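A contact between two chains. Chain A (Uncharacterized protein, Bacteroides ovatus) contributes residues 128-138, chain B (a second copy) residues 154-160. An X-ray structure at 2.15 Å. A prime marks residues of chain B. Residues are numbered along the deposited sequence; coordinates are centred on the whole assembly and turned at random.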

# COMPACT_ATOMS: atom_id res chain seq x y z
N CYS A 128 -5.72 -13.18 6.87
CA CYS A 128 -5.73 -12.20 7.95
C CYS A 128 -5.00 -12.72 9.18
O CYS A 128 -4.82 -13.93 9.34
CB CYS A 128 -7.17 -11.81 8.29
SG CYS A 128 -8.05 -13.03 9.30
N TYR A 129 -4.62 -11.80 10.07
CA TYR A 129 -3.93 -12.12 11.31
C TYR A 129 -4.95 -12.12 12.43
O TYR A 129 -5.58 -11.08 12.66
CB TYR A 129 -2.79 -11.13 11.56
CG TYR A 129 -1.74 -11.28 10.49
CD1 TYR A 129 -0.81 -12.30 10.53
CD2 TYR A 129 -1.83 -10.53 9.31
CE1 TYR A 129 0.08 -12.53 9.48
CE2 TYR A 129 -0.95 -10.76 8.25
CZ TYR A 129 0.01 -11.74 8.35
OH TYR A 129 0.86 -11.97 7.29
N PRO A 130 -5.19 -13.27 13.11
CA PRO A 130 -6.22 -13.30 14.16
C PRO A 130 -6.07 -12.23 15.25
O PRO A 130 -4.96 -11.81 15.57
CB PRO A 130 -6.04 -14.69 14.78
CG PRO A 130 -5.43 -15.51 13.73
CD PRO A 130 -4.56 -14.59 12.93
N GLN A 131 -7.23 -11.79 15.81
CA GLN A 131 -7.36 -10.78 16.87
C GLN A 131 -6.92 -9.36 16.41
O GLN A 131 -6.66 -8.50 17.27
CB GLN A 131 -6.58 -11.19 18.14
N THR A 132 -6.89 -9.10 15.09
CA THR A 132 -6.53 -7.79 14.52
C THR A 132 -7.35 -7.52 13.26
O THR A 132 -7.97 -8.44 12.73
CB THR A 132 -5.02 -7.68 14.19
OG1 THR A 132 -4.72 -8.47 13.04
CG2 THR A 132 -4.11 -8.07 15.35
N ASP A 133 -7.29 -6.28 12.76
CA ASP A 133 -7.98 -5.87 11.54
C ASP A 133 -7.00 -5.88 10.34
O ASP A 133 -7.33 -5.34 9.29
CB ASP A 133 -8.60 -4.47 11.72
N LEU A 134 -5.82 -6.53 10.49
CA LEU A 134 -4.79 -6.56 9.45
C LEU A 134 -4.97 -7.76 8.55
O LEU A 134 -5.23 -8.87 9.03
CB LEU A 134 -3.39 -6.57 10.07
CG LEU A 134 -2.82 -5.24 10.56
CD1 LEU A 134 -3.86 -4.41 11.31
CD2 LEU A 134 -1.64 -5.47 11.46
N TYR A 135 -4.81 -7.56 7.24
CA TYR A 135 -4.90 -8.64 6.27
C TYR A 135 -4.10 -8.32 5.01
O TYR A 135 -3.86 -7.15 4.71
CB TYR A 135 -6.36 -8.98 5.93
CG TYR A 135 -7.08 -7.90 5.18
CD1 TYR A 135 -7.18 -7.93 3.79
CD2 TYR A 135 -7.72 -6.87 5.85
CE1 TYR A 135 -7.88 -6.95 3.09
CE2 TYR A 135 -8.40 -5.87 5.16
CZ TYR A 135 -8.49 -5.91 3.78
OH TYR A 135 -9.16 -4.92 3.09
N MSE A 136 -3.70 -9.36 4.29
CA MSE A 136 -2.86 -9.24 3.11
C MSE A 136 -3.69 -9.46 1.86
O MSE A 136 -4.25 -10.53 1.69
CB MSE A 136 -1.73 -10.25 3.18
CG MSE A 136 -0.80 -10.20 1.99
SE MSE A 136 0.54 -11.55 2.25
CE MSE A 136 1.91 -10.31 3.13
N PRO A 137 -3.75 -8.47 0.95
CA PRO A 137 -4.52 -8.66 -0.29
C PRO A 137 -3.78 -9.54 -1.29
O PRO A 137 -2.57 -9.39 -1.49
CB PRO A 137 -4.69 -7.23 -0.81
CG PRO A 137 -3.52 -6.49 -0.29
CD PRO A 137 -3.14 -7.13 1.01
N LEU A 138 -4.50 -10.51 -1.88
CA LEU A 138 -3.98 -11.44 -2.89
C LEU A 138 -5.02 -11.56 -4.01
O LEU A 138 -6.14 -11.05 -3.84
CB LEU A 138 -3.71 -12.82 -2.25
CG LEU A 138 -2.80 -12.84 -1.01
CD1 LEU A 138 -3.20 -13.95 -0.04
CD2 LEU A 138 -1.35 -12.97 -1.40
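Chain B 154-160: DILEEDY

Residues 154′-158′ of chain B form an extended strand that lies against the chain A strand that runs through Tyr135 to Leu138 and continues beyond. The N-to-C directions differ by 123°, so the pairing is antiparallel but strongly skewed. The axes approach to 4.5 Å. CA atoms of Leu134 and Glu158′ lie 4.9 Å apart, those of Tyr135 and Glu157′ 5.3 Å, and those of Met136 and Leu156′ 4.7 Å.

Tyr135 and Glu157′ are the hydrogen-bonded pair. Tyr135 N donates to Glu157′ O at 3.1 Å, and Glu157′ N donates to Tyr135 O at 2.7 Å, the latter almost straight. The carbonyls also receive CA-H contacts: Leu134 CA to Glu157′ O is 3.5 Å, and Leu156′ CA to Tyr135 O is 3.4 Å.

Tyr135 and Glu157′ share one face of the sheet. Tyr135 is p (chi1 67°), and its ring lies beside the Glu157′ side chain. Glu157′ CB sits over the face of the Tyr135 ring, 3.9 Å from its centroid. Glu157′ is m, then t (chi2 180°), so its extended chain carries the carboxylate to the phenol end. Tyr135 OH and Glu157′ OE1 are 2.7 Å apart, a weak hydrogen bond. Glu157′ OE2 lies 3.4 Å from Pro137 CG. Asp159′ is p; its OD2 reaches the ring edge, 3.5 Å from Tyr135 CE2.

Leu156′ is m, t. Both Leu156′ methyls lie against Tyr129: CD1 is 3.8 Å and CD2 4.1 Å from Tyr129 CE2. Leu156′ CD1 also lies 4.3 Å from Leu134 CB, and Leu156′ CD2 3.8 Å from Met136 CB. Met136, a selenomethionine, is t, t at chi1 and chi2. Ile155′ points sideways from CA, but its CD1 comes within 3.9 Å of Pro137 CG. Leu134 and Glu158′ share the other face, with Leu134 CD1 4.0 Å from Glu158′ CG.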

# COMPACT_ATOMS: atom_id res chain seq x y z
N ASP B 154 6.41 -4.56 1.08
CA ASP B 154 5.11 -5.23 0.97
C ASP B 154 4.09 -4.50 1.80
O ASP B 154 4.44 -3.55 2.51
CB ASP B 154 5.21 -6.70 1.41
CG ASP B 154 6.11 -7.56 0.55
OD1 ASP B 154 6.26 -7.24 -0.65
OD2 ASP B 154 6.63 -8.57 1.06
N ILE B 155 2.82 -4.91 1.71
CA ILE B 155 1.75 -4.24 2.43
C ILE B 155 0.75 -5.17 3.04
O ILE B 155 0.55 -6.29 2.58
CB ILE B 155 0.99 -3.27 1.49
CG1 ILE B 155 0.44 -3.99 0.22
CG2 ILE B 155 1.84 -2.06 1.12
CD1 ILE B 155 -0.97 -3.59 -0.16
N LEU B 156 0.11 -4.67 4.10
CA LEU B 156 -1.07 -5.20 4.75
C LEU B 156 -2.12 -4.11 4.71
O LEU B 156 -1.76 -2.94 4.68
CB LEU B 156 -0.79 -5.63 6.19
CG LEU B 156 0.29 -6.69 6.42
CD1 LEU B 156 0.24 -7.16 7.86
CD2 LEU B 156 0.09 -7.90 5.53
N GLU B 157 -3.39 -4.49 4.72
CA GLU B 157 -4.51 -3.55 4.71
C GLU B 157 -5.19 -3.54 6.05
O GLU B 157 -5.38 -4.60 6.64
CB GLU B 157 -5.50 -3.93 3.62
CG GLU B 157 -5.00 -3.67 2.22
CD GLU B 157 -5.98 -4.05 1.13
OE1 GLU B 157 -7.08 -4.56 1.44
OE2 GLU B 157 -5.67 -3.81 -0.05
N GLU B 158 -5.58 -2.35 6.53
CA GLU B 158 -6.27 -2.14 7.80
C GLU B 158 -7.58 -1.43 7.52
O GLU B 158 -7.57 -0.43 6.81
CB GLU B 158 -5.37 -1.32 8.75
CG GLU B 158 -5.90 -1.22 10.17
CD GLU B 158 -5.98 0.18 10.76
OE1 GLU B 158 -5.49 0.38 11.89
OE2 GLU B 158 -6.56 1.07 10.10
N ASP B 159 -8.69 -1.93 8.08
CA ASP B 159 -10.01 -1.33 7.87
C ASP B 159 -10.79 -1.23 9.19
O ASP B 159 -10.95 -2.24 9.88
CB ASP B 159 -10.82 -2.14 6.82
CG ASP B 159 -10.94 -3.64 7.07
OD1 ASP B 159 -11.90 -4.25 6.55
OD2 ASP B 159 -10.08 -4.20 7.79
N TYR B 160 -11.26 -0.01 9.54
CA TYR B 160 -12.04 0.27 10.75
C TYR B 160 -11.30 -0.17 12.02
O TYR B 160 -11.44 0.46 13.07
CB TYR B 160 -13.43 -0.40 10.68
CG TYR B 160 -14.37 0.03 11.78
CD1 TYR B 160 -14.84 1.34 11.86
CD2 TYR B 160 -14.84 -0.88 12.72
CE1 TYR B 160 -15.73 1.73 12.86
CE2 TYR B 160 -15.74 -0.50 13.72
CZ TYR B 160 -16.18 0.81 13.79
OH TYR B 160 -17.06 1.21 14.77